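Local atomic coordinates of serine protease inhibitor 2 (PDB entry 3PZF), a protein that inhibits the clip-domain serine proteases CLIPB9, CLIPB10 and CLIPB4, thereby restraining melanization in the hemolymph of the mosquito. Residues P45-I50 and N181-K186; N107-F112 and S156-G161; K201-T206 and T284-K289. All blocks are in the same frame, centred on the assembly; numbering follows the deposited sequence. Where two conformers were deposited one is given.

Contact 1: P45-I50 and N181-K186; sequences PFSVKI and NVIYFK
S47 meets the end of the N181 side-chain amide. S47 lies near the start of helix 45-58, and N181 lies on strand 177-188. The CB of S47 does most of the touching. It sits beyond the OD1 and ND2 end of the amide and is tilted out of the amide plane. S47 CB is 3.3 Å from N181 ND2 and 3.7 Å from N181 OD1. The hydroxyl stands a little farther back, with S47 OG 3.8 Å from N181 ND2. The CG of N181 is anti to its backbone N (chi1 173°), and this carries the amide from the strand across to the helix.

A second, looser approach comes from I183, two residues along on the same side of the strand. Its extended chain brings I183 CD1 to 4.5 Å from S47 OG. I108, on the neighbouring strand 105-115, touches S47, N181 and I183.

This is the shutter region of the serpin fold, where helix 45-58 lies behind the central strands of sheet A. In serpins these strands part to admit the reactive centre loop. S47 and N181 probably correspond to the shutter serine and asparagine of other serpins.

The backbone of N181 bonds to F334 and K336 on the other side of the strand. The contact itself is chiefly van der Waals packing of a methylene against an amide, with the I183 methyl at its margin. Two buried polar side chains meet through S47 CB, yet their hydrogen bonds do not join them to each other. S47 OG bonds back to S44 OG just before the helix, and N181 OD1 bonds to T110 OG1 on the next strand.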
ATOM      1  N   PRO A  45       1.312  -1.230  -2.212  1.00 17.58           N
ATOM      2  CA  PRO A  45       2.002  -1.715  -3.415  1.00 16.99           C
ATOM      3  C   PRO A  45       1.096  -2.621  -4.218  1.00 22.02           C
ATOM      4  O   PRO A  45       1.086  -2.536  -5.443  1.00 19.92           O
ATOM      5  CB  PRO A  45       3.212  -2.494  -2.867  1.00 18.36           C
ATOM      6  CG  PRO A  45       3.390  -1.966  -1.421  1.00 21.89           C
ATOM      7  CD  PRO A  45       2.017  -1.570  -0.951  1.00 21.03           C
ATOM      8  N   PHE A  46       0.323  -3.463  -3.553  1.00 15.16           N
ATOM      9  CA  PHE A  46      -0.594  -4.334  -4.307  1.00 19.60           C
ATOM     10  C   PHE A  46      -1.550  -3.462  -5.163  1.00 21.01           C
ATOM     11  O   PHE A  46      -1.825  -3.776  -6.326  1.00 19.53           O
ATOM     12  CB  PHE A  46      -1.399  -5.207  -3.357  1.00 20.52           C
ATOM     13  CG  PHE A  46      -2.520  -5.937  -4.034  1.00 23.65           C
ATOM     14  CD1 PHE A  46      -2.235  -6.961  -4.914  1.00 20.93           C
ATOM     15  CD2 PHE A  46      -3.849  -5.595  -3.800  1.00 22.75           C
ATOM     16  CE1 PHE A  46      -3.265  -7.643  -5.571  1.00 25.89           C
ATOM     17  CE2 PHE A  46      -4.890  -6.299  -4.444  1.00 22.87           C
ATOM     18  CZ  PHE A  46      -4.580  -7.306  -5.333  1.00 22.62           C
ATOM     19  N   SER A  47      -2.051  -2.356  -4.601  1.00 17.63           N
ATOM     20  CA  SER A  47      -2.987  -1.510  -5.358  1.00 16.62           C
ATOM     21  C   SER A  47      -2.306  -0.898  -6.556  1.00 16.19           C
ATOM     22  O   SER A  47      -2.931  -0.692  -7.581  1.00 19.66           O
ATOM     23  CB  SER A  47      -3.563  -0.402  -4.454  1.00 19.80           C
ATOM     24  OG  SER A  47      -4.424  -0.989  -3.481  1.00 21.78           O
ATOM     25  N   VAL A  48      -1.022  -0.597  -6.443  1.00 16.91           N
ATOM     26  CA  VAL A  48      -0.296  -0.075  -7.595  1.00 16.30           C
ATOM     27  C   VAL A  48      -0.317  -1.108  -8.713  1.00 21.01           C
ATOM     28  O   VAL A  48      -0.480  -0.755  -9.883  1.00 20.53           O
ATOM     29  CB  VAL A  48       1.152   0.326  -7.266  1.00 20.27           C
ATOM     30  CG1 VAL A  48       1.887   0.810  -8.527  1.00 20.73           C
ATOM     31  CG2 VAL A  48       1.167   1.437  -6.221  1.00 18.27           C
ATOM     32  N   LYS A  49      -0.169  -2.383  -8.369  1.00 20.36           N
ATOM     33  CA  LYS A  49      -0.184  -3.400  -9.419  1.00 20.40           C
ATOM     34  C   LYS A  49      -1.559  -3.491 -10.074  1.00 25.26           C
ATOM     35  O   LYS A  49      -1.661  -3.706 -11.283  1.00 22.66           O
ATOM     36  CB  LYS A  49       0.272  -4.752  -8.870  1.00 20.75           C
ATOM     37  CG  LYS A  49       1.682  -4.659  -8.284  1.00 19.23           C
ATOM     38  CD  LYS A  49       2.307  -6.078  -8.119  1.00 21.09           C
ATOM     39  CE  LYS A  49       1.649  -6.894  -7.020  1.00 27.57           C
ATOM     40  NZ  LYS A  49       2.465  -8.169  -6.741  1.00 22.52           N
ATOM     41  N   ILE A  50      -2.615  -3.319  -9.288  1.00 18.67           N
ATOM     42  CA  ILE A  50      -3.967  -3.242  -9.862  1.00 21.98           C
ATOM     43  C   ILE A  50      -4.069  -2.093 -10.904  1.00 18.11           C
ATOM     44  O   ILE A  50      -4.666  -2.276 -11.984  1.00 19.69           O
ATOM     45  CB  ILE A  50      -5.051  -3.018  -8.765  1.00 23.73           C
ATOM     46  CG1 ILE A  50      -5.145  -4.226  -7.816  1.00 24.43           C
ATOM     47  CG2 ILE A  50      -6.422  -2.788  -9.410  1.00 23.25           C
ATOM     48  CD1 ILE A  50      -5.421  -5.523  -8.508  1.00 30.24           C
ATOM     49  N   ASN A 181      -6.318   6.045  -6.917  1.00 25.45           N
ATOM     50  CA  ASN A 181      -6.513   4.904  -6.056  1.00 21.95           C
ATOM     51  C   ASN A 181      -6.365   5.300  -4.591  1.00 22.51           C
ATOM     52  O   ASN A 181      -5.451   6.030  -4.227  1.00 19.54           O
ATOM     53  CB  ASN A 181      -5.499   3.806  -6.375  1.00 19.36           C
ATOM     54  CG  ASN A 181      -5.553   2.665  -5.380  1.00 23.17           C
ATOM     55  OD1 ASN A 181      -6.399   1.768  -5.477  1.00 26.15           O
ATOM     56  ND2 ASN A 181      -4.673   2.699  -4.416  1.00 19.04           N
ATOM     57  N   VAL A 182      -7.270   4.805  -3.759  1.00 18.92           N
ATOM     58  CA  VAL A 182      -7.164   5.005  -2.322  1.00 20.60           C
ATOM     59  C   VAL A 182      -7.444   3.682  -1.623  1.00 21.86           C
ATOM     60  O   VAL A 182      -8.011   2.752  -2.191  1.00 23.73           O
ATOM     61  CB  VAL A 182      -8.126   6.103  -1.779  1.00 22.70           C
ATOM     62  CG1 VAL A 182      -7.762   7.479  -2.354  1.00 21.91           C
ATOM     63  CG2 VAL A 182      -9.569   5.775  -2.120  1.00 27.88           C
ATOM     64  N   ILE A 183      -7.023   3.599  -0.368  1.00 23.34           N
ATOM     65  CA  ILE A 183      -7.210   2.382   0.402  1.00 18.56           C
ATOM     66  C   ILE A 183      -7.514   2.781   1.830  1.00 27.76           C
ATOM     67  O   ILE A 183      -7.063   3.833   2.290  1.00 26.63           O
ATOM     68  CB  ILE A 183      -5.972   1.487   0.379  1.00 22.26           C
ATOM     69  CG1 ILE A 183      -6.292   0.151   1.067  1.00 21.04           C
ATOM     70  CG2 ILE A 183      -4.797   2.213   1.059  1.00 22.86           C
ATOM     71  CD1 ILE A 183      -5.176  -0.901   0.928  1.00 26.44           C
ATOM     72  N   TYR A 184      -8.330   1.978   2.498  1.00 22.25           N
ATOM     73  CA  TYR A 184      -8.749   2.290   3.864  1.00 27.14           C
ATOM     74  C   TYR A 184      -8.800   0.984   4.628  1.00 25.67           C
ATOM     75  O   TYR A 184      -9.178  -0.057   4.066  1.00 23.99           O
ATOM     76  CB  TYR A 184     -10.119   2.978   3.862  1.00 33.24           C
ATOM     77  CG  TYR A 184     -10.844   2.910   5.192  1.00 31.38           C
ATOM     78  CD1 TYR A 184     -10.619   3.860   6.175  1.00 32.15           C
ATOM     79  CD2 TYR A 184     -11.743   1.884   5.463  1.00 29.74           C
ATOM     80  CE1 TYR A 184     -11.292   3.807   7.395  1.00 36.67           C
ATOM     81  CE2 TYR A 184     -12.420   1.820   6.672  1.00 34.18           C
ATOM     82  CZ  TYR A 184     -12.190   2.778   7.633  1.00 38.14           C
ATOM     83  OH  TYR A 184     -12.856   2.705   8.836  1.00 44.50           O
ATOM     84  N   PHE A 185      -8.385   1.011   5.895  1.00 24.06           N
ATOM     85  CA  PHE A 185      -8.338  -0.214   6.673  1.00 26.37           C
ATOM     86  C   PHE A 185      -8.613   0.059   8.142  1.00 32.11           C
ATOM     87  O   PHE A 185      -7.947   0.874   8.760  1.00 27.95           O
ATOM     88  CB  PHE A 185      -6.980  -0.887   6.544  1.00 19.35           C
ATOM     89  CG  PHE A 185      -6.768  -1.990   7.541  1.00 25.48           C
ATOM     90  CD1 PHE A 185      -7.625  -3.080   7.583  1.00 23.20           C
ATOM     91  CD2 PHE A 185      -5.721  -1.930   8.441  1.00 22.77           C
ATOM     92  CE1 PHE A 185      -7.428  -4.099   8.509  1.00 21.85           C
ATOM     93  CE2 PHE A 185      -5.522  -2.951   9.374  1.00 28.69           C
ATOM     94  CZ  PHE A 185      -6.387  -4.030   9.406  1.00 24.73           C
ATOM     95  N   LYS A 186      -9.633  -0.616   8.657  1.00 22.34           N
ATOM     96  CA  LYS A 186      -9.941  -0.621  10.064  1.00 25.21           C
ATOM     97  C   LYS A 186      -9.837  -2.050  10.557  1.00 29.10           C
ATOM     98  O   LYS A 186     -10.421  -2.977   9.968  1.00 25.82           O
ATOM     99  CB  LYS A 186     -11.359  -0.096  10.302  1.00 27.22           C
ATOM    100  CG  LYS A 186     -11.803  -0.222  11.753  1.00 35.95           C
ATOM    101  CD  LYS A 186     -13.240   0.227  11.957  1.00 51.99           C
ATOM    102  CE  LYS A 186     -13.442   1.674  11.536  1.00 58.92           C
TER

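Contact 2: N107-F112 and S156-G161; sequences NIATNF and SEHTNG
The H158 imidazole and the N107 side-chain amide are the two flat groups here. N107 ND2 lies at the edge of the imidazole, near its plane, and A109 CB approaches the ring obliquely. The planes of the amide and the imidazole are only about 23° apart. W154, one turn back in the helix, also meets the H158 ring.

The contact belongs to the serpin fold. Segment 156-161 is the end of helix 144-158, called helix F in this family, and the turn after it. This helix packs across the front of sheet A, and segment 107-112 is part of a strand of that sheet.

One hydrogen bond joins the two. N107 ND2 donates to the backbone H158 O at 3.0 Å, with an N-H...O angle of 159°. The acceptor lies almost in the plane of the amide. The donor in turn lies in the carbonyl plane, on a lone pair of H158 O. The first torsion of N107, -170°, extends the amide from the strand to this carbonyl.

Beside the bond, A109 CB packs on H158 CB at 3.7 Å. The same A109 CB is 4.1 Å from H158 CG and also touches W154. N107 and A109 are on the helix F side of the strand. I108 and T110, between and after them, turn to the other side and touch helix 45-58. The sheet is thus sandwiched between two helices here.

Past H158 the chain turns sharply. T159 OG1 is hydrogen-bonded to V155 O and L163 N. S156 O takes two backbone bonds from opposite faces of its plane, from G161 N at 2.9 Å and from T159 N at 3.2 Å.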
ATOM      1  N   ASN A 107     -11.005  -1.510   2.373  1.00 24.98           N
ATOM      2  CA  ASN A 107     -11.548  -1.157   1.051  1.00 26.15           C
ATOM      3  C   ASN A 107     -10.463  -0.589   0.152  1.00 29.81           C
ATOM      4  O   ASN A 107      -9.733   0.324   0.550  1.00 26.48           O
ATOM      5  CB  ASN A 107     -12.723  -0.178   1.166  1.00 27.93           C
ATOM      6  CG  ASN A 107     -13.458   0.009  -0.156  1.00 35.15           C
ATOM      7  OD1 ASN A 107     -13.723  -0.961  -0.872  1.00 33.36           O
ATOM      8  ND2 ASN A 107     -13.779   1.255  -0.491  1.00 31.29           N
ATOM      9  N   ILE A 108     -10.343  -1.156  -1.049  1.00 27.67           N
ATOM     10  CA  ILE A 108      -9.482  -0.606  -2.085  1.00 23.18           C
ATOM     11  C   ILE A 108     -10.383   0.015  -3.160  1.00 29.09           C
ATOM     12  O   ILE A 108     -11.286  -0.646  -3.688  1.00 30.64           O
ATOM     13  CB  ILE A 108      -8.614  -1.710  -2.696  1.00 19.29           C
ATOM     14  CG1 ILE A 108      -7.635  -2.258  -1.645  1.00 20.60           C
ATOM     15  CG2 ILE A 108      -7.845  -1.214  -3.922  1.00 26.37           C
ATOM     16  CD1 ILE A 108      -7.041  -3.624  -2.108  1.00 21.77           C
ATOM     17  N   ALA A 109     -10.180   1.292  -3.456  1.00 25.73           N
ATOM     18  CA  ALA A 109     -11.060   1.988  -4.394  1.00 27.97           C
ATOM     19  C   ALA A 109     -10.239   2.608  -5.507  1.00 23.99           C
ATOM     20  O   ALA A 109      -9.212   3.248  -5.255  1.00 22.77           O
ATOM     21  CB  ALA A 109     -11.888   3.039  -3.685  1.00 35.36           C
ATOM     22  N   THR A 110     -10.712   2.438  -6.741  1.00 22.52           N
ATOM     23  CA  THR A 110      -9.949   2.870  -7.898  1.00 19.87           C
ATOM     24  C   THR A 110     -10.921   3.433  -8.930  1.00 28.98           C
ATOM     25  O   THR A 110     -11.951   2.817  -9.217  1.00 29.22           O
ATOM     26  CB  THR A 110      -9.181   1.660  -8.540  1.00 22.16           C
ATOM     27  OG1 THR A 110      -8.329   1.037  -7.580  1.00 23.16           O
ATOM     28  CG2 THR A 110      -8.337   2.104  -9.754  1.00 26.07           C
ATOM     29  N   ASN A 111     -10.594   4.598  -9.484  1.00 24.40           N
ATOM     30  CA  ASN A 111     -11.450   5.277 -10.459  0.50 26.42           C
ATOM     31  C   ASN A 111     -10.610   5.963 -11.537  1.00 26.70           C
ATOM     32  O   ASN A 111      -9.675   6.693 -11.211  1.00 29.61           O
ATOM     33  CB  ASN A 111     -12.293   6.353  -9.739  0.50 27.86           C
ATOM     34  CG  ASN A 111     -13.557   6.746 -10.499  0.50 35.61           C
ATOM     35  OD1 ASN A 111     -13.614   6.697 -11.732  0.50 36.67           O
ATOM     36  ND2 ASN A 111     -14.574   7.179  -9.751  0.50 30.93           N
ATOM     37  N   PHE A 112     -10.959   5.759 -12.803  1.00 25.15           N
ATOM     38  CA  PHE A 112     -10.489   6.644 -13.866  1.00 21.03           C
ATOM     39  C   PHE A 112     -11.475   7.811 -13.975  1.00 31.74           C
ATOM     40  O   PHE A 112     -12.663   7.593 -14.155  1.00 32.73           O
ATOM     41  CB  PHE A 112     -10.497   5.973 -15.225  1.00 22.49           C
ATOM     42  CG  PHE A 112      -9.487   4.870 -15.403  1.00 27.70           C
ATOM     43  CD1 PHE A 112      -8.287   5.109 -16.061  1.00 23.27           C
ATOM     44  CD2 PHE A 112      -9.786   3.571 -15.010  1.00 23.68           C
ATOM     45  CE1 PHE A 112      -7.376   4.066 -16.259  1.00 23.90           C
ATOM     46  CE2 PHE A 112      -8.893   2.536 -15.242  1.00 26.87           C
ATOM     47  CZ  PHE A 112      -7.694   2.788 -15.873  1.00 24.70           C
ATOM     48  N   SER A 156     -13.418  10.668  -0.134  1.00 33.70           N
ATOM     49  CA  SER A 156     -14.040  10.640   1.194  1.00 39.81           C
ATOM     50  C   SER A 156     -15.071   9.518   1.304  1.00 41.21           C
ATOM     51  O   SER A 156     -15.073   8.740   2.248  1.00 39.67           O
ATOM     52  CB  SER A 156     -14.722  11.975   1.491  1.00 40.65           C
ATOM     53  OG  SER A 156     -15.251  11.970   2.806  1.00 46.04           O
ATOM     54  N   GLU A 157     -15.955   9.461   0.323  1.00 36.74           N
ATOM     55  CA  GLU A 157     -17.023   8.484   0.276  1.00 44.87           C
ATOM     56  C   GLU A 157     -16.503   7.046   0.314  1.00 49.12           C
ATOM     57  O   GLU A 157     -17.145   6.174   0.895  1.00 46.65           O
ATOM     58  CB  GLU A 157     -17.862   8.738  -0.986  1.00 63.05           C
ATOM     59  CG  GLU A 157     -18.663   7.558  -1.492  1.00 74.48           C
ATOM     60  CD  GLU A 157     -19.416   7.883  -2.772  1.00 87.38           C
ATOM     61  OE1 GLU A 157     -19.414   9.065  -3.182  1.00 87.73           O
ATOM     62  OE2 GLU A 157     -20.007   6.956  -3.369  1.00 91.97           O
ATOM     63  N   HIS A 158     -15.333   6.805  -0.273  1.00 41.00           N
ATOM     64  CA  HIS A 158     -14.797   5.439  -0.368  1.00 37.66           C
ATOM     65  C   HIS A 158     -13.775   5.076   0.716  1.00 39.35           C
ATOM     66  O   HIS A 158     -13.257   3.950   0.738  1.00 35.92           O
ATOM     67  CB  HIS A 158     -14.216   5.199  -1.767  1.00 39.43           C
ATOM     68  CG  HIS A 158     -15.262   5.165  -2.839  1.00 45.36           C
ATOM     69  ND1 HIS A 158     -15.887   4.000  -3.231  1.00 50.54           N
ATOM     70  CD2 HIS A 158     -15.823   6.155  -3.571  1.00 46.30           C
ATOM     71  CE1 HIS A 158     -16.773   4.272  -4.169  1.00 47.32           C
ATOM     72  NE2 HIS A 158     -16.759   5.573  -4.394  1.00 50.83           N
ATOM     73  N   THR A 159     -13.503   6.013   1.619  1.00 30.97           N
ATOM     74  CA  THR A 159     -12.615   5.753   2.754  1.00 32.13           C
ATOM     75  C   THR A 159     -13.309   6.098   4.066  1.00 42.28           C
ATOM     76  O   THR A 159     -12.659   6.229   5.097  1.00 42.38           O
ATOM     77  CB  THR A 159     -11.307   6.559   2.647  1.00 32.52           C
ATOM     78  OG1 THR A 159     -11.602   7.963   2.719  1.00 29.86           O
ATOM     79  CG2 THR A 159     -10.604   6.242   1.315  1.00 26.81           C
ATOM     80  N   ASN A 160     -14.630   6.234   4.020  1.00 49.00           N
ATOM     81  CA  ASN A 160     -15.413   6.531   5.218  1.00 57.81           C
ATOM     82  C   ASN A 160     -14.928   7.817   5.889  1.00 51.56           C
ATOM     83  O   ASN A 160     -14.953   7.946   7.120  1.00 49.28           O
ATOM     84  CB  ASN A 160     -15.338   5.353   6.196  1.00 62.34           C
ATOM     85  CG  ASN A 160     -16.363   5.451   7.315  1.00 76.37           C
ATOM     86  OD1 ASN A 160     -17.520   5.817   7.086  1.00 84.47           O
ATOM     87  ND2 ASN A 160     -15.941   5.128   8.537  1.00 76.47           N
ATOM     88  N   GLY A 161     -14.476   8.764   5.070  1.00 42.72           N
ATOM     89  CA  GLY A 161     -13.989  10.041   5.559  1.00 36.29           C
ATOM     90  C   GLY A 161     -12.580  10.025   6.155  1.00 35.66           C
ATOM     91  O   GLY A 161     -12.104  11.066   6.650  1.00 35.90           O
TER

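Contact 3: K201-T206 and T284-K289; sequences KPFYGT and TLPKFK
K201 and T284 meet through aliphatic carbons, on strands of sheet C of the serpin fold that are not direct neighbours. Strand 211-227 runs between strand 200-203 and strand 277-295 and is paired with both. The contact is therefore made over one face of the sheet, across the middle strand. Strand 366-369 pairs with 277-295 on its other side.

The side chain of K201 can be followed outward. K201 CB leaves the strand on the side of segment 284-289 but is still 6.8 Å from T284 CG2. The chain then runs extended. Each carbon comes nearer: K201 CG is 6.2 Å and K201 CD 4.8 Å from T284 CG2. K201 CE makes the contact, at 4.3 Å from T284 CG2. At the last torsion the chain bends (chi4 -69°), and K201 NZ turns off to 5.5 Å from T284 CG2. The ammonium forms a salt bridge with E217 of the middle strand and a weak hydrogen bond with N199 OD1. The lysine thus lays its carbons over the threonine methyl and spends its charge elsewhere. Y215, also on the middle strand, touches K201, F203 and T284.

Two residues along, F203 repeats the crossing with a ring. The ring comes up against the pyrrolidine of P286. P395, close to the C terminus, touches both F203 and P286. Both approaches across the middle strand, from K201 to T284 and from F203 to P286, are carbon to carbon. The proline meets the phenyl obliquely, nearest its CE1: F203 CE1 is 4.3 Å from P286 CG, whereas F203 CZ is 5.4 Å from P286 CG.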
ATOM      1  N   LYS A 201       7.969   9.118  25.412  1.00 25.40           N
ATOM      2  CA  LYS A 201       9.405   8.871  25.573  1.00 26.96           C
ATOM      3  C   LYS A 201      10.078   9.459  24.371  1.00 24.87           C
ATOM      4  O   LYS A 201       9.407   9.729  23.388  1.00 26.26           O
ATOM      5  CB  LYS A 201       9.720   7.359  25.585  1.00 25.21           C
ATOM      6  CG  LYS A 201       8.827   6.463  26.433  1.00 29.37           C
ATOM      7  CD  LYS A 201       9.171   4.967  26.093  1.00 31.20           C
ATOM      8  CE  LYS A 201       8.236   3.961  26.742  1.00 34.90           C
ATOM      9  NZ  LYS A 201       8.399   3.883  28.224  1.00 37.95           N
ATOM     10  N   PRO A 202      11.408   9.622  24.410  1.00 24.81           N
ATOM     11  CA  PRO A 202      12.141  10.070  23.213  1.00 23.48           C
ATOM     12  C   PRO A 202      12.031   9.091  22.040  1.00 22.61           C
ATOM     13  O   PRO A 202      11.782   7.868  22.227  1.00 25.21           O
ATOM     14  CB  PRO A 202      13.589  10.116  23.690  1.00 28.32           C
ATOM     15  CG  PRO A 202      13.475  10.341  25.184  1.00 29.52           C
ATOM     16  CD  PRO A 202      12.294   9.511  25.580  1.00 28.58           C
ATOM     17  N   PHE A 203      12.218   9.630  20.834  1.00 22.02           N
ATOM     18  CA  PHE A 203      12.275   8.828  19.598  1.00 23.58           C
ATOM     19  C   PHE A 203      13.515   9.309  18.861  1.00 26.66           C
ATOM     20  O   PHE A 203      13.731  10.515  18.739  1.00 30.91           O
ATOM     21  CB  PHE A 203      11.041   9.048  18.717  1.00 22.27           C
ATOM     22  CG  PHE A 203      11.063   8.247  17.439  1.00 23.00           C
ATOM     23  CD1 PHE A 203      10.567   6.948  17.419  1.00 25.47           C
ATOM     24  CD2 PHE A 203      11.611   8.779  16.271  1.00 27.89           C
ATOM     25  CE1 PHE A 203      10.595   6.179  16.252  1.00 24.08           C
ATOM     26  CE2 PHE A 203      11.642   8.023  15.099  1.00 26.64           C
ATOM     27  CZ  PHE A 203      11.132   6.711  15.096  1.00 25.11           C
ATOM     28  N   TYR A 204      14.368   8.386  18.431  1.00 23.16           N
ATOM     29  CA  TYR A 204      15.664   8.775  17.883  1.00 23.23           C
ATOM     30  C   TYR A 204      15.646   8.727  16.382  1.00 29.67           C
ATOM     31  O   TYR A 204      15.948   7.701  15.781  1.00 26.64           O
ATOM     32  CB  TYR A 204      16.758   7.886  18.445  1.00 26.56           C
ATOM     33  CG  TYR A 204      16.816   8.025  19.938  1.00 28.42           C
ATOM     34  CD1 TYR A 204      17.515   9.088  20.517  1.00 38.81           C
ATOM     35  CD2 TYR A 204      16.114   7.168  20.771  1.00 23.53           C
ATOM     36  CE1 TYR A 204      17.552   9.268  21.878  1.00 41.25           C
ATOM     37  CE2 TYR A 204      16.151   7.341  22.175  1.00 31.55           C
ATOM     38  CZ  TYR A 204      16.871   8.410  22.709  1.00 42.26           C
ATOM     39  OH  TYR A 204      16.945   8.636  24.081  1.00 36.38           O
ATOM     40  N   GLY A 205      15.296   9.847  15.773  1.00 27.53           N
ATOM     41  CA  GLY A 205      15.148   9.907  14.330  1.00 31.73           C
ATOM     42  C   GLY A 205      16.477   9.799  13.601  1.00 37.50           C
ATOM     43  O   GLY A 205      17.551   9.971  14.204  1.00 38.35           O
ATOM     44  N   THR A 206      16.386   9.518  12.301  1.00 44.01           N
ATOM     45  CA  THR A 206      17.544   9.241  11.447  1.00 47.90           C
ATOM     46  C   THR A 206      18.506  10.411  11.375  1.00 49.06           C
ATOM     47  O   THR A 206      19.718  10.229  11.425  1.00 53.32           O
ATOM     48  CB  THR A 206      17.114   8.924   9.997  1.00 56.78           C
ATOM     49  OG1 THR A 206      16.400   7.678   9.957  1.00 57.79           O
ATOM     50  CG2 THR A 206      18.335   8.850   9.091  1.00 55.55           C
ATOM     51  N   THR A 284       7.502  -2.625  22.441  1.00 17.86           N
ATOM     52  CA  THR A 284       7.228  -1.189  22.597  1.00 19.82           C
ATOM     53  C   THR A 284       7.159  -0.563  21.205  1.00 20.95           C
ATOM     54  O   THR A 284       8.117  -0.699  20.428  1.00 22.84           O
ATOM     55  CB  THR A 284       8.368  -0.477  23.385  1.00 20.34           C
ATOM     56  OG1 THR A 284       8.489  -1.054  24.683  1.00 23.87           O
ATOM     57  CG2 THR A 284       8.057   1.046  23.550  1.00 23.60           C
ATOM     58  N   LEU A 285       6.045   0.113  20.903  1.00 19.99           N
ATOM     59  CA  LEU A 285       5.818   0.738  19.595  1.00 17.60           C
ATOM     60  C   LEU A 285       5.302   2.143  19.811  1.00 19.83           C
ATOM     61  O   LEU A 285       4.506   2.377  20.736  1.00 22.64           O
ATOM     62  CB  LEU A 285       4.763   0.005  18.789  1.00 20.72           C
ATOM     63  CG  LEU A 285       5.192  -1.365  18.232  1.00 23.27           C
ATOM     64  CD1 LEU A 285       3.957  -2.003  17.635  1.00 24.03           C
ATOM     65  CD2 LEU A 285       6.253  -1.167  17.162  1.00 22.22           C
ATOM     66  N   PRO A 286       5.741   3.071  18.959  1.00 18.88           N
ATOM     67  CA  PRO A 286       5.166   4.414  19.042  1.00 21.18           C
ATOM     68  C   PRO A 286       3.835   4.421  18.317  1.00 21.96           C
ATOM     69  O   PRO A 286       3.715   3.774  17.269  1.00 20.28           O
ATOM     70  CB  PRO A 286       6.183   5.283  18.296  1.00 23.32           C
ATOM     71  CG  PRO A 286       6.810   4.344  17.284  1.00 18.57           C
ATOM     72  CD  PRO A 286       6.828   2.979  17.964  1.00 20.64           C
ATOM     73  N   LYS A 287       2.849   5.111  18.855  1.00 21.78           N
ATOM     74  CA  LYS A 287       1.580   5.251  18.163  1.00 25.21           C
ATOM     75  C   LYS A 287       1.759   6.257  17.022  1.00 23.26           C
ATOM     76  O   LYS A 287       2.584   7.176  17.112  1.00 21.38           O
ATOM     77  CB  LYS A 287       0.492   5.691  19.147  1.00 26.70           C
ATOM     78  CG  LYS A 287       0.178   4.591  20.183  1.00 25.72           C
ATOM     79  CD  LYS A 287      -0.977   4.935  21.098  1.00 37.48           C
ATOM     80  CE  LYS A 287      -0.523   5.838  22.250  1.00 42.90           C
ATOM     81  NZ  LYS A 287      -1.636   6.174  23.200  1.00 50.48           N
ATOM     82  N   PHE A 288       1.008   6.067  15.938  1.00 21.24           N
ATOM     83  CA  PHE A 288       1.061   7.031  14.841  1.00 24.35           C
ATOM     84  C   PHE A 288      -0.228   7.060  14.065  1.00 21.95           C
ATOM     85  O   PHE A 288      -0.969   6.067  13.998  1.00 23.13           O
ATOM     86  CB  PHE A 288       2.262   6.785  13.909  1.00 22.50           C
ATOM     87  CG  PHE A 288       2.351   5.367  13.346  1.00 23.78           C
ATOM     88  CD1 PHE A 288       3.234   4.421  13.897  1.00 22.56           C
ATOM     89  CD2 PHE A 288       1.572   4.993  12.255  1.00 22.39           C
ATOM     90  CE1 PHE A 288       3.343   3.112  13.350  1.00 23.16           C
ATOM     91  CE2 PHE A 288       1.657   3.690  11.720  1.00 19.69           C
ATOM     92  CZ  PHE A 288       2.544   2.745  12.276  1.00 18.88           C
ATOM     93  N   LYS A 289      -0.503   8.234  13.505  1.00 21.51           N
ATOM     94  CA  LYS A 289      -1.630   8.437  12.621  1.00 22.51           C
ATOM     95  C   LYS A 289      -1.217   9.437  11.549  1.00 22.48           C
ATOM     96  O   LYS A 289      -0.892  10.589  11.852  1.00 24.40           O
ATOM     97  CB  LYS A 289      -2.809   8.996  13.418  1.00 24.23           C
ATOM     98  CG  LYS A 289      -4.021   9.367  12.558  1.00 28.55           C
ATOM     99  CD  LYS A 289      -5.169   9.843  13.406  1.00 41.88           C
ATOM    100  CE  LYS A 289      -6.442   9.991  12.567  1.00 63.91           C
ATOM    101  NZ  LYS A 289      -7.616  10.410  13.395  1.00 67.99           N
TER

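How the contacts relate
From the N terminus, the chain first enters contact 1 with helix 45-58. It reaches strand 105-115 and opens contact 2, which closes 44 residues later at the end of helix 144-158. Only then does strand 177-188 close contact 1, so contact 2 nests within the larger loop. The two touch directly: strands 105-115 and 177-188 are antiparallel neighbours, with backbone bonds such as Y184 O to N107 N. Together they tie sheet A to a helix on each face. Contact 3 follows in series, between 201-206 and 284-289. It lies in sheet C, its centre about 25 Å from that of contact 1, and does not touch the others.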